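Local structure of DNA mismatch repair protein MLH3 (Saccharomyces cerevisiae S288C, 6RMN) at residues 49-54 and 214-219; 156-161 and 178-183; 65-68 and 72-75; 56-61 and 172-177. The protein acts, here seen as its C-terminal domain, in DNA mismatch repair as a component of the MutLbeta heterodimer that corrects insertion-deletion loops. All blocks are in the same frame, centred on the assembly; numbering follows the deposited sequence.

Contact 1 of 4, residues 49-54 and 214-219; sequences HACDER and SKLSRC. With ZN (zinc ion), chain C; ZN (zinc ion), chain D.
C51 and R54 of helix 48-69 pack against L216 and C219 in a buried apolar contact behind the two-zinc site of the C-terminal domain. L216 belongs to helix 206-216, and C219 closes the type I turn that starts at L216. A small thiol suits C51, which sits close to the other helix: SG is anti to the backbone N (chi1 177°) and rests 3.8 Å from L216 CD2. The other leucine branch spans to R54, with CD1 3.9 Å from R54 CG, so the arginine offers its aliphatic base while its side chain crosses that of L216 at about a right angle. C219 SG adds a looser touch on the same R54 CG. Replacing L216 by an alanine would probably leave C51 SG and R54 CG without their shared apolar partner and open a gap between the helices. H49 and E53 lie on the far side of the same turns, within the DQHA(X)2E(X)4E signature of MutL endonucleases. H49 NE2 binds one zinc ion at 2.1 Å. E53 bridges the pair, with OE1 on that ion and OE2 2.3 Å from the second; C194 and a group from the neighbouring chain complete the first site, while C225 and H227 also bind the second ion. Around the packing, L212 and I213 of helix 206-216 flank C51, P222 touches L216, and V46 of strand 43-47 lies against C51 and L216.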
loop_
_atom_site.group_PDB
_atom_site.type_symbol
_atom_site.label_atom_id
_atom_site.label_comp_id
_atom_site.label_asym_id
_atom_site.label_seq_id
_atom_site.Cartn_x
_atom_site.Cartn_y
_atom_site.Cartn_z
ATOM N N HIS B 49 9.724 -8.155 8.521
ATOM C CA HIS B 49 10.765 -8.506 9.472
ATOM C C HIS B 49 12.090 -7.825 9.088
ATOM O O HIS B 49 12.690 -7.158 9.933
ATOM C CB HIS B 49 10.913 -10.032 9.592
ATOM C CG HIS B 49 12.070 -10.435 10.442
ATOM N ND1 HIS B 49 12.037 -10.294 11.813
ATOM C CD2 HIS B 49 13.287 -10.883 10.078
ATOM C CE1 HIS B 49 13.214 -10.693 12.244
ATOM N NE2 HIS B 49 13.996 -11.066 11.239
ATOM N N ALA B 50 12.508 -7.963 7.812
ATOM C CA ALA B 50 13.725 -7.369 7.247
ATOM C C ALA B 50 13.723 -5.849 7.396
ATOM O O ALA B 50 14.744 -5.267 7.747
ATOM C CB ALA B 50 13.862 -7.749 5.778
ATOM N N CYS B 51 12.561 -5.225 7.155
ATOM C CA CYS B 51 12.309 -3.793 7.286
ATOM C C CYS B 51 12.600 -3.324 8.719
ATOM O O CYS B 51 13.385 -2.402 8.913
ATOM C CB CYS B 51 10.865 -3.486 6.886
ATOM S SG CYS B 51 10.404 -1.749 7.075
ATOM N N ASP B 52 11.966 -3.968 9.711
ATOM C CA ASP B 52 12.105 -3.665 11.129
ATOM C C ASP B 52 13.535 -3.925 11.632
ATOM O O ASP B 52 14.112 -3.064 12.310
ATOM C CB ASP B 52 11.065 -4.456 11.952
ATOM C CG ASP B 52 10.802 -3.883 13.335
ATOM O OD1 ASP B 52 11.069 -2.659 13.546
ATOM O OD2 ASP B 52 10.316 -4.636 14.203
ATOM N N GLU B 53 14.113 -5.089 11.256
ATOM C CA GLU B 53 15.484 -5.499 11.589
ATOM C C GLU B 53 16.509 -4.478 11.069
ATOM O O GLU B 53 17.443 -4.151 11.799
ATOM C CB GLU B 53 15.766 -6.894 11.020
ATOM C CG GLU B 53 17.127 -7.477 11.339
ATOM C CD GLU B 53 17.283 -8.837 10.699
ATOM O OE1 GLU B 53 16.626 -9.794 11.168
ATOM O OE2 GLU B 53 18.013 -8.933 9.689
ATOM N N ARG B 54 16.305 -3.958 9.839
ATOM C CA ARG B 54 17.152 -2.947 9.221
ATOM C C ARG B 54 17.164 -1.627 10.012
ATOM O O ARG B 54 18.242 -1.070 10.271
ATOM C CB ARG B 54 16.720 -2.678 7.771
ATOM C CG ARG B 54 17.628 -1.676 7.061
ATOM C CD ARG B 54 18.904 -2.377 6.695
ATOM N NE ARG B 54 20.075 -1.740 7.259
ATOM C CZ ARG B 54 21.316 -2.157 7.050
ATOM N NH1 ARG B 54 21.547 -3.233 6.306
ATOM N NH2 ARG B 54 22.334 -1.510 7.588
ATOM N N SER B 214 8.346 4.698 6.458
ATOM C CA SER B 214 8.869 6.059 6.648
ATOM C C SER B 214 10.284 6.006 7.243
ATOM O O SER B 214 11.193 6.686 6.746
ATOM C CB SER B 214 7.951 6.860 7.566
ATOM O OG SER B 214 8.456 8.157 7.829
ATOM N N LYS B 215 10.460 5.186 8.298
ATOM C CA LYS B 215 11.732 4.982 8.977
ATOM C C LYS B 215 12.716 4.254 8.047
ATOM O O LYS B 215 13.872 4.652 7.994
ATOM C CB LYS B 215 11.538 4.192 10.279
ATOM C CG LYS B 215 10.878 4.977 11.411
ATOM C CD LYS B 215 10.601 4.077 12.610
ATOM C CE LYS B 215 10.142 4.845 13.819
ATOM N NZ LYS B 215 9.500 3.952 14.823
ATOM N N LEU B 216 12.250 3.225 7.291
ATOM C CA LEU B 216 13.071 2.478 6.343
ATOM C C LEU B 216 13.673 3.384 5.277
ATOM O O LEU B 216 14.872 3.288 5.012
ATOM C CB LEU B 216 12.313 1.307 5.695
ATOM C CG LEU B 216 13.183 0.354 4.821
ATOM C CD1 LEU B 216 14.228 -0.409 5.663
ATOM C CD2 LEU B 216 12.323 -0.593 3.992
ATOM N N SER B 217 12.876 4.294 4.717
ATOM C CA SER B 217 13.335 5.244 3.700
ATOM C C SER B 217 14.396 6.230 4.223
ATOM O O SER B 217 15.018 6.928 3.420
ATOM C CB SER B 217 12.147 5.997 3.097
ATOM O OG SER B 217 11.626 6.956 4.005
ATOM N N ARG B 218 14.586 6.302 5.555
ATOM C CA ARG B 218 15.556 7.205 6.181
ATOM C C ARG B 218 16.872 6.503 6.505
ATOM O O ARG B 218 17.834 7.163 6.909
ATOM C CB ARG B 218 14.969 7.923 7.415
ATOM C CG ARG B 218 13.994 9.055 7.042
ATOM C CD ARG B 218 13.617 9.975 8.204
ATOM N NE ARG B 218 13.222 9.266 9.432
ATOM C CZ ARG B 218 11.991 8.839 9.708
ATOM N NH1 ARG B 218 11.005 9.020 8.839
ATOM N NH2 ARG B 218 11.740 8.218 10.852
ATOM N N CYS B 219 16.907 5.167 6.290
ATOM C CA CYS B 219 18.054 4.287 6.500
ATOM C C CYS B 219 19.113 4.508 5.444
ATOM O O CYS B 219 18.795 4.924 4.330
ATOM C CB CYS B 219 17.618 2.827 6.540
ATOM S SG CYS B 219 16.722 2.361 8.043
HETATM ZN ZN ZN C . 16.038 -11.676 11.184
HETATM ZN ZN ZN D . 18.340 -10.808 8.346
#

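Contact 2 of 4, residues 156-161 and 178-183; sequences LPMDLS and SSCVPT
C180 is wedged between L156 and M158 where two limbs of the long irregular connection from helix 136-151 to helix 183-196 come together. Neither limb is a regular helix or strand, and no direct hydrogen bond joins 156-161 to 178-183 themselves. The cysteine suits this spot because it is small enough to enter between two larger residues and has an apolar, polarisable tip. C180 SG is anti to the carbonyl carbon (chi1 -48°) and meets L156 CD1 at 3.6 Å. M158 works on CB instead: its SD lies 3.7 Å from C180 CB, with the thioether chain bent at both chi2 and chi3. A flexible methionine can fold in this way, and its far end also reaches V68 and V69 of helix 48-69. The backbone of M158 is pinned by E99 at its N and by K102 at its O. K155, just before L156, reaches across with NZ to the carbonyls of S179 and V181, the latter just ahead of P182, which takes the N-cap position of helix 183-196. Water finishes the junction. One molecule accepts from L156 N at 3.1 Å and makes weaker contacts with S179 O and OG. A second donates to both L156 O and C180 O, each bond 2.7 Å long, stitching carbonyl to carbonyl across the limbs.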
loop_
_atom_site.group_PDB
_atom_site.type_symbol
_atom_site.label_atom_id
_atom_site.label_comp_id
_atom_site.label_asym_id
_atom_site.label_seq_id
_atom_site.Cartn_x
_atom_site.Cartn_y
_atom_site.Cartn_z
ATOM N N LEU B 156 40.309 -1.843 8.636
ATOM C CA LEU B 156 41.264 -0.766 8.893
ATOM C C LEU B 156 41.047 -0.192 10.291
ATOM O O LEU B 156 39.969 -0.410 10.849
ATOM C CB LEU B 156 41.322 0.315 7.779
ATOM C CG LEU B 156 40.049 0.988 7.292
ATOM C CD1 LEU B 156 39.668 2.170 8.182
ATOM C CD2 LEU B 156 40.262 1.535 5.903
ATOM N N PRO B 157 42.067 0.453 10.919
ATOM C CA PRO B 157 41.885 0.944 12.301
ATOM C C PRO B 157 40.906 2.108 12.449
ATOM O O PRO B 157 40.661 2.840 11.488
ATOM C CB PRO B 157 43.310 1.338 12.735
ATOM C CG PRO B 157 44.229 0.782 11.681
ATOM C CD PRO B 157 43.430 0.753 10.431
ATOM N N MET B 158 40.342 2.263 13.658
ATOM C CA MET B 158 39.395 3.326 13.991
ATOM C C MET B 158 40.092 4.668 14.067
ATOM O O MET B 158 40.823 4.917 15.025
ATOM C CB MET B 158 38.699 3.043 15.336
ATOM C CG MET B 158 37.356 2.407 15.202
ATOM S SD MET B 158 36.135 3.356 14.266
ATOM C CE MET B 158 35.735 4.593 15.418
ATOM N N ASP B 159 39.870 5.543 13.080
ATOM C CA ASP B 159 40.494 6.856 13.142
ATOM C C ASP B 159 39.608 7.808 13.941
ATOM O O ASP B 159 38.471 8.089 13.539
ATOM C CB ASP B 159 40.855 7.407 11.757
ATOM C CG ASP B 159 42.017 8.377 11.803
ATOM O OD1 ASP B 159 43.135 7.950 12.168
ATOM O OD2 ASP B 159 41.811 9.565 11.479
ATOM N N LEU B 160 40.120 8.246 15.110
ATOM C CA LEU B 160 39.433 9.151 16.035
ATOM C C LEU B 160 39.974 10.593 15.952
ATOM O O LEU B 160 39.506 11.462 16.697
ATOM C CB LEU B 160 39.477 8.611 17.487
ATOM C CG LEU B 160 38.947 7.184 17.749
ATOM C CD1 LEU B 160 39.198 6.765 19.182
ATOM C CD2 LEU B 160 37.477 7.070 17.465
ATOM N N SER B 161 40.928 10.850 15.016
ATOM C CA SER B 161 41.550 12.160 14.758
ATOM C C SER B 161 40.530 13.201 14.289
ATOM O O SER B 161 40.698 14.390 14.564
ATOM C CB SER B 161 42.658 12.030 13.716
ATOM O OG SER B 161 43.788 11.349 14.234
ATOM N N SER B 178 31.603 2.174 9.819
ATOM C CA SER B 178 30.940 0.865 9.828
ATOM C C SER B 178 31.889 -0.313 9.526
ATOM O O SER B 178 31.771 -1.373 10.147
ATOM C CB SER B 178 29.778 0.870 8.837
ATOM O OG SER B 178 28.709 0.080 9.325
ATOM N N SER B 179 32.826 -0.111 8.587
ATOM C CA SER B 179 33.820 -1.098 8.173
ATOM C C SER B 179 34.841 -1.496 9.275
ATOM O O SER B 179 35.350 -2.613 9.234
ATOM C CB SER B 179 34.543 -0.613 6.919
ATOM O OG SER B 179 35.486 0.413 7.193
ATOM N N CYS B 180 35.146 -0.579 10.225
ATOM C CA CYS B 180 36.101 -0.743 11.340
ATOM C C CYS B 180 35.568 -1.589 12.471
ATOM O O CYS B 180 36.335 -2.034 13.314
ATOM C CB CYS B 180 36.529 0.617 11.871
ATOM S SG CYS B 180 37.029 1.774 10.589
ATOM N N VAL B 181 34.259 -1.726 12.550
ATOM C CA VAL B 181 33.609 -2.451 13.623
ATOM C C VAL B 181 34.034 -3.925 13.640
ATOM O O VAL B 181 33.822 -4.600 12.636
ATOM C CB VAL B 181 32.078 -2.256 13.561
ATOM C CG1 VAL B 181 31.380 -3.066 14.645
ATOM C CG2 VAL B 181 31.717 -0.777 13.670
ATOM N N PRO B 182 34.663 -4.439 14.735
ATOM C CA PRO B 182 35.039 -5.866 14.764
ATOM C C PRO B 182 33.851 -6.792 14.463
ATOM O O PRO B 182 32.731 -6.479 14.852
ATOM C CB PRO B 182 35.582 -6.060 16.183
ATOM C CG PRO B 182 36.041 -4.700 16.590
ATOM C CD PRO B 182 35.036 -3.770 15.998
ATOM N N THR B 183 34.106 -7.910 13.737
ATOM C CA THR B 183 33.112 -8.912 13.331
ATOM C C THR B 183 32.228 -9.373 14.503
ATOM O O THR B 183 31.021 -9.531 14.320
ATOM C CB THR B 183 33.799 -10.088 12.598
ATOM O OG1 THR B 183 34.546 -9.570 11.496
ATOM C CG2 THR B 183 32.807 -11.140 12.080
HETATM O O HOH W 1 38.985 -1.822 12.948
HETATM O O HOH W 2 37.589 -1.958 7.149
#

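Contact 3 of 4, residues 65-68 and 72-75; sequences LTEV and TFVA
T72 N donates to E67 O across 2.8 Å, and the N-H...O angle of 160° makes this a nearly straight bond that reaches the acceptor in the carbonyl plane. The T72 hydroxyl also approaches that oxygen, but weakly: T72 OG1 is 3.3 Å from E67 O. OG1 is also hydrogen-bonded to T70 OG1, so the bond to E67 O is not settled. A threonine is apt here, since its branched side chain can place a hydroxyl beside its own amide, and its first torsion sets OG1 between the backbone N and the carbonyl carbon, facing the last turn of the helix. The backbone hydrogen bond from T72 N links residues five apart, a 6→1 closure consistent with a Schellman-type termination of helix 48-69, after which the chain runs on to strand 76-77. Beyond the polar core, F73 turns its ring back beside the helix, with CG anti to the backbone N. V68 CG2 lies over one face, 4.2 Å from the ring centroid and 28° off its normal, a CH-pi contact that uses the compact branch of valine. At the rim of the same ring, E67 OE1 comes 3.3 Å from F73 CD1, near the ring plane, where the slightly positive C-H edge probably welcomes a carboxylate oxygen. The two planes are turned 63° apart. A serine in place of F73 would probably leave V68 CG2 without its aromatic face and free the E67 carboxylate to turn. P125 touches the phenylalanine too, while V68 continues inward onto W103 and M158.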
loop_
_atom_site.group_PDB
_atom_site.type_symbol
_atom_site.label_atom_id
_atom_site.label_comp_id
_atom_site.label_asym_id
_atom_site.label_seq_id
_atom_site.Cartn_x
_atom_site.Cartn_y
_atom_site.Cartn_z
ATOM N N LEU B 65 28.754 3.521 17.607
ATOM C CA LEU B 65 29.796 4.353 17.020
ATOM C C LEU B 65 29.838 5.771 17.598
ATOM O O LEU B 65 30.916 6.344 17.631
ATOM C CB LEU B 65 29.720 4.338 15.487
ATOM C CG LEU B 65 30.249 3.024 14.888
ATOM C CD1 LEU B 65 29.588 2.692 13.590
ATOM C CD2 LEU B 65 31.789 2.993 14.825
ATOM N N THR B 66 28.712 6.302 18.121
ATOM C CA THR B 66 28.667 7.614 18.790
ATOM C C THR B 66 29.446 7.501 20.104
ATOM O O THR B 66 30.215 8.403 20.422
ATOM C CB THR B 66 27.207 8.095 18.981
ATOM O OG1 THR B 66 26.628 8.249 17.696
ATOM C CG2 THR B 66 27.100 9.425 19.703
ATOM N N GLU B 67 29.299 6.367 20.823
ATOM C CA GLU B 67 30.004 6.099 22.078
ATOM C C GLU B 67 31.515 5.956 21.863
ATOM O O GLU B 67 32.304 6.509 22.630
ATOM C CB GLU B 67 29.474 4.814 22.733
ATOM C CG GLU B 67 28.123 4.945 23.408
ATOM C CD GLU B 67 27.521 3.608 23.791
ATOM O OE1 GLU B 67 28.020 2.976 24.752
ATOM O OE2 GLU B 67 26.546 3.190 23.126
ATOM N N VAL B 68 31.911 5.185 20.848
ATOM C CA VAL B 68 33.312 4.903 20.534
ATOM C C VAL B 68 34.057 6.179 20.102
ATOM O O VAL B 68 35.117 6.483 20.661
ATOM C CB VAL B 68 33.415 3.726 19.517
ATOM C CG1 VAL B 68 34.812 3.606 18.906
ATOM C CG2 VAL B 68 32.996 2.410 20.171
ATOM N N THR B 72 32.968 7.509 25.161
ATOM C CA THR B 72 31.934 7.263 26.176
ATOM C C THR B 72 31.457 5.797 26.191
ATOM O O THR B 72 30.488 5.476 26.877
ATOM C CB THR B 72 30.779 8.266 26.004
ATOM O OG1 THR B 72 30.373 8.263 24.642
ATOM C CG2 THR B 72 31.161 9.684 26.407
ATOM N N PHE B 73 32.144 4.908 25.446
ATOM C CA PHE B 73 31.802 3.487 25.366
ATOM C C PHE B 73 32.175 2.794 26.676
ATOM O O PHE B 73 33.331 2.838 27.075
ATOM C CB PHE B 73 32.467 2.830 24.133
ATOM C CG PHE B 73 31.963 1.455 23.749
ATOM C CD1 PHE B 73 30.595 1.193 23.662
ATOM C CD2 PHE B 73 32.850 0.446 23.398
ATOM C CE1 PHE B 73 30.129 -0.076 23.302
ATOM C CE2 PHE B 73 32.384 -0.814 23.011
ATOM C CZ PHE B 73 31.028 -1.071 22.981
ATOM N N VAL B 74 31.182 2.224 27.376
ATOM C CA VAL B 74 31.365 1.575 28.684
ATOM C C VAL B 74 32.334 0.375 28.599
ATOM O O VAL B 74 32.250 -0.431 27.675
ATOM C CB VAL B 74 29.996 1.214 29.343
ATOM C CG1 VAL B 74 30.155 0.317 30.573
ATOM C CG2 VAL B 74 29.206 2.474 29.696
ATOM N N ALA B 75 33.269 0.302 29.560
ATOM C CA ALA B 75 34.267 -0.755 29.690
ATOM C C ALA B 75 34.226 -1.321 31.126
ATOM O O ALA B 75 34.807 -0.741 32.049
ATOM C CB ALA B 75 35.652 -0.224 29.339
#

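Contact 4 of 4, residues 56-61 and 172-177; sequences RLEELF and LYWWKY
W174 reaches helix 48-69 because its CG sits between its backbone N and carbonyl carbon (chi1 63°), and a chi2 of -88° stands the indole up as a wall against E58 and F61. It thereby packs the irregular connection between helices 136-151 and 183-196 onto that helix. E58, the last glutamate of the DQHA(X)2E(X)4E signature, its CG anti to the carbonyl carbon and its chain extended, crosses the tryptophan at about a right angle. F61 lays its CB over one face of the six-membered ring, 3.6 Å from W174 CE3, a CH-pi contact. Its own ring is only obliquely inclined to the indole, centroids 5.6 Å apart, and makes an edge-to-face pair with H186. W175 CD1 approaches the opposite face near its rim. E58 takes the edge: OE1 lies in the indole plane, 3.5 Å from W174 CZ2. A water donates to E58 OE1 at 2.7 Å and weakly accepts from W174 NE1, linking the polar atoms of both residues. A long acidic side chain suits this place, since its oxygens find further partners beyond the aromatic rim: H220 N at OE1, and N221 N with an R54 salt bridge at OE2. This chemistry implies a buried carboxylate whose rotation is fixed by bonds to both oxygens, while the indole supplies an apolar face for F61 and a C-H edge for the acid.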
loop_
_atom_site.group_PDB
_atom_site.type_symbol
_atom_site.label_atom_id
_atom_site.label_comp_id
_atom_site.label_asym_id
_atom_site.label_seq_id
_atom_site.Cartn_x
_atom_site.Cartn_y
_atom_site.Cartn_z
ATOM N N ARG B 56 16.280 -1.207 13.107
ATOM C CA ARG B 56 16.816 -1.522 14.425
ATOM C C ARG B 56 18.330 -1.616 14.439
ATOM O O ARG B 56 18.939 -1.124 15.384
ATOM C CB ARG B 56 16.156 -2.783 14.994
ATOM C CG ARG B 56 14.759 -2.520 15.521
ATOM C CD ARG B 56 14.117 -3.776 16.074
ATOM N NE ARG B 56 12.730 -3.538 16.500
ATOM C CZ ARG B 56 12.367 -3.099 17.703
ATOM N NH1 ARG B 56 13.279 -2.845 18.627
ATOM N NH2 ARG B 56 11.088 -2.901 17.986
ATOM N N LEU B 57 18.932 -2.198 13.376
ATOM C CA LEU B 57 20.376 -2.338 13.221
ATOM C C LEU B 57 21.055 -0.994 13.095
ATOM O O LEU B 57 22.002 -0.721 13.828
ATOM C CB LEU B 57 20.753 -3.245 12.027
ATOM C CG LEU B 57 22.262 -3.426 11.812
ATOM C CD1 LEU B 57 22.871 -4.362 12.865
ATOM C CD2 LEU B 57 22.558 -3.863 10.419
ATOM N N GLU B 58 20.562 -0.149 12.197
ATOM C CA GLU B 58 21.115 1.187 11.983
ATOM C C GLU B 58 21.055 2.072 13.262
ATOM O O GLU B 58 21.966 2.880 13.468
ATOM C CB GLU B 58 20.464 1.849 10.765
ATOM C CG GLU B 58 20.755 1.086 9.480
ATOM C CD GLU B 58 20.744 1.900 8.204
ATOM O OE1 GLU B 58 20.548 3.132 8.294
ATOM O OE2 GLU B 58 20.945 1.311 7.116
ATOM N N GLU B 59 20.028 1.862 14.145
ATOM C CA GLU B 59 19.890 2.551 15.431
ATOM C C GLU B 59 20.973 2.051 16.380
ATOM O O GLU B 59 21.573 2.852 17.104
ATOM C CB GLU B 59 18.503 2.299 16.057
ATOM C CG GLU B 59 17.369 3.099 15.420
ATOM C CD GLU B 59 15.926 2.726 15.743
ATOM O OE1 GLU B 59 15.686 1.752 16.497
ATOM O OE2 GLU B 59 15.024 3.425 15.222
ATOM N N LEU B 60 21.221 0.723 16.380
ATOM C CA LEU B 60 22.222 0.061 17.236
ATOM C C LEU B 60 23.636 0.478 16.870
ATOM O O LEU B 60 24.442 0.759 17.765
ATOM C CB LEU B 60 22.072 -1.480 17.200
ATOM C CG LEU B 60 20.869 -2.085 17.956
ATOM C CD1 LEU B 60 20.753 -3.553 17.705
ATOM C CD2 LEU B 60 20.955 -1.830 19.439
ATOM N N PHE B 61 23.920 0.536 15.554
ATOM C CA PHE B 61 25.183 0.978 14.992
ATOM C C PHE B 61 25.446 2.433 15.333
ATOM O O PHE B 61 26.535 2.747 15.819
ATOM C CB PHE B 61 25.243 0.723 13.478
ATOM C CG PHE B 61 26.055 -0.509 13.158
ATOM C CD1 PHE B 61 27.444 -0.479 13.204
ATOM C CD2 PHE B 61 25.433 -1.719 12.882
ATOM C CE1 PHE B 61 28.193 -1.632 12.946
ATOM C CE2 PHE B 61 26.185 -2.873 12.643
ATOM C CZ PHE B 61 27.558 -2.823 12.676
ATOM N N LEU B 172 27.836 13.044 12.957
ATOM C CA LEU B 172 28.497 11.736 12.922
ATOM C C LEU B 172 27.735 10.795 11.998
ATOM O O LEU B 172 26.585 10.432 12.290
ATOM C CB LEU B 172 28.556 11.133 14.341
ATOM C CG LEU B 172 29.641 10.091 14.641
ATOM C CD1 LEU B 172 30.017 10.142 16.101
ATOM C CD2 LEU B 172 29.188 8.671 14.296
ATOM N N TYR B 173 28.379 10.402 10.888
ATOM C CA TYR B 173 27.800 9.455 9.946
ATOM C C TYR B 173 28.422 8.116 10.290
ATOM O O TYR B 173 29.551 7.828 9.884
ATOM C CB TYR B 173 28.050 9.875 8.489
ATOM C CG TYR B 173 27.543 11.266 8.165
ATOM C CD1 TYR B 173 26.211 11.484 7.824
ATOM C CD2 TYR B 173 28.395 12.367 8.206
ATOM C CE1 TYR B 173 25.739 12.764 7.530
ATOM C CE2 TYR B 173 27.935 13.651 7.916
ATOM C CZ TYR B 173 26.606 13.844 7.576
ATOM O OH TYR B 173 26.154 15.109 7.283
ATOM N N TRP B 174 27.709 7.334 11.131
ATOM C CA TRP B 174 28.153 6.037 11.645
ATOM C C TRP B 174 28.687 5.119 10.546
ATOM O O TRP B 174 29.668 4.413 10.775
ATOM C CB TRP B 174 27.042 5.341 12.476
ATOM C CG TRP B 174 25.819 5.002 11.674
ATOM C CD1 TRP B 174 24.742 5.808 11.442
ATOM C CD2 TRP B 174 25.610 3.816 10.893
ATOM N NE1 TRP B 174 23.863 5.187 10.584
ATOM C CE2 TRP B 174 24.371 3.966 10.228
ATOM C CE3 TRP B 174 26.366 2.651 10.661
ATOM C CZ2 TRP B 174 23.872 2.999 9.352
ATOM C CZ3 TRP B 174 25.866 1.690 9.796
ATOM C CH2 TRP B 174 24.624 1.858 9.169
ATOM N N TRP B 175 28.065 5.168 9.344
ATOM C CA TRP B 175 28.403 4.327 8.200
ATOM C C TRP B 175 29.767 4.632 7.566
ATOM O O TRP B 175 30.263 3.817 6.784
ATOM C CB TRP B 175 27.290 4.340 7.161
ATOM C CG TRP B 175 26.695 5.686 6.905
ATOM C CD1 TRP B 175 25.569 6.211 7.471
ATOM C CD2 TRP B 175 27.170 6.661 5.971
ATOM N NE1 TRP B 175 25.321 7.461 6.955
ATOM C CE2 TRP B 175 26.281 7.757 6.021
ATOM C CE3 TRP B 175 28.237 6.693 5.056
ATOM C CZ2 TRP B 175 26.427 8.876 5.198
ATOM C CZ3 TRP B 175 28.393 7.809 4.250
ATOM C CH2 TRP B 175 27.496 8.886 4.323
ATOM N N LYS B 176 30.392 5.764 7.932
ATOM C CA LYS B 176 31.726 6.117 7.456
ATOM C C LYS B 176 32.791 5.356 8.274
ATOM O O LYS B 176 33.961 5.353 7.897
ATOM C CB LYS B 176 31.953 7.639 7.533
ATOM C CG LYS B 176 31.176 8.397 6.470
ATOM C CD LYS B 176 31.396 9.888 6.505
ATOM C CE LYS B 176 30.652 10.544 5.362
ATOM N NZ LYS B 176 30.925 12.004 5.274
ATOM N N TYR B 177 32.369 4.712 9.380
ATOM C CA TYR B 177 33.198 3.962 10.328
ATOM C C TYR B 177 32.722 2.515 10.474
ATOM O O TYR B 177 33.345 1.737 11.195
ATOM C CB TYR B 177 33.149 4.641 11.708
ATOM C CG TYR B 177 33.554 6.092 11.704
ATOM C CD1 TYR B 177 32.609 7.101 11.545
ATOM C CD2 TYR B 177 34.881 6.465 11.899
ATOM C CE1 TYR B 177 32.978 8.447 11.543
ATOM C CE2 TYR B 177 35.261 7.807 11.914
ATOM C CZ TYR B 177 34.307 8.796 11.726
ATOM O OH TYR B 177 34.685 10.121 11.728
HETATM O O HOH W 3 20.500 5.437 9.759
#

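From the N terminus, helix 48-69 enters three of the four contacts in turn. Its first turns take part in contact 1, its middle in contact 4 and its last in contact 3, which closes first, over only a few residues, as the chain leaves the helix. Contact 2 opens much later, within the connection between helices 136-151 and 183-196. Contact 4 crosses it, since 172-177 comes between 156-161 and 178-183, and spans contact 3. The largest loop, closed by contact 1 at 214-219, encloses all the others. C219 touches E58, joining contacts 1 and 4, while L65, V68, M158 and W174 pack contacts 2, 3 and 4 around the far part of the long helix.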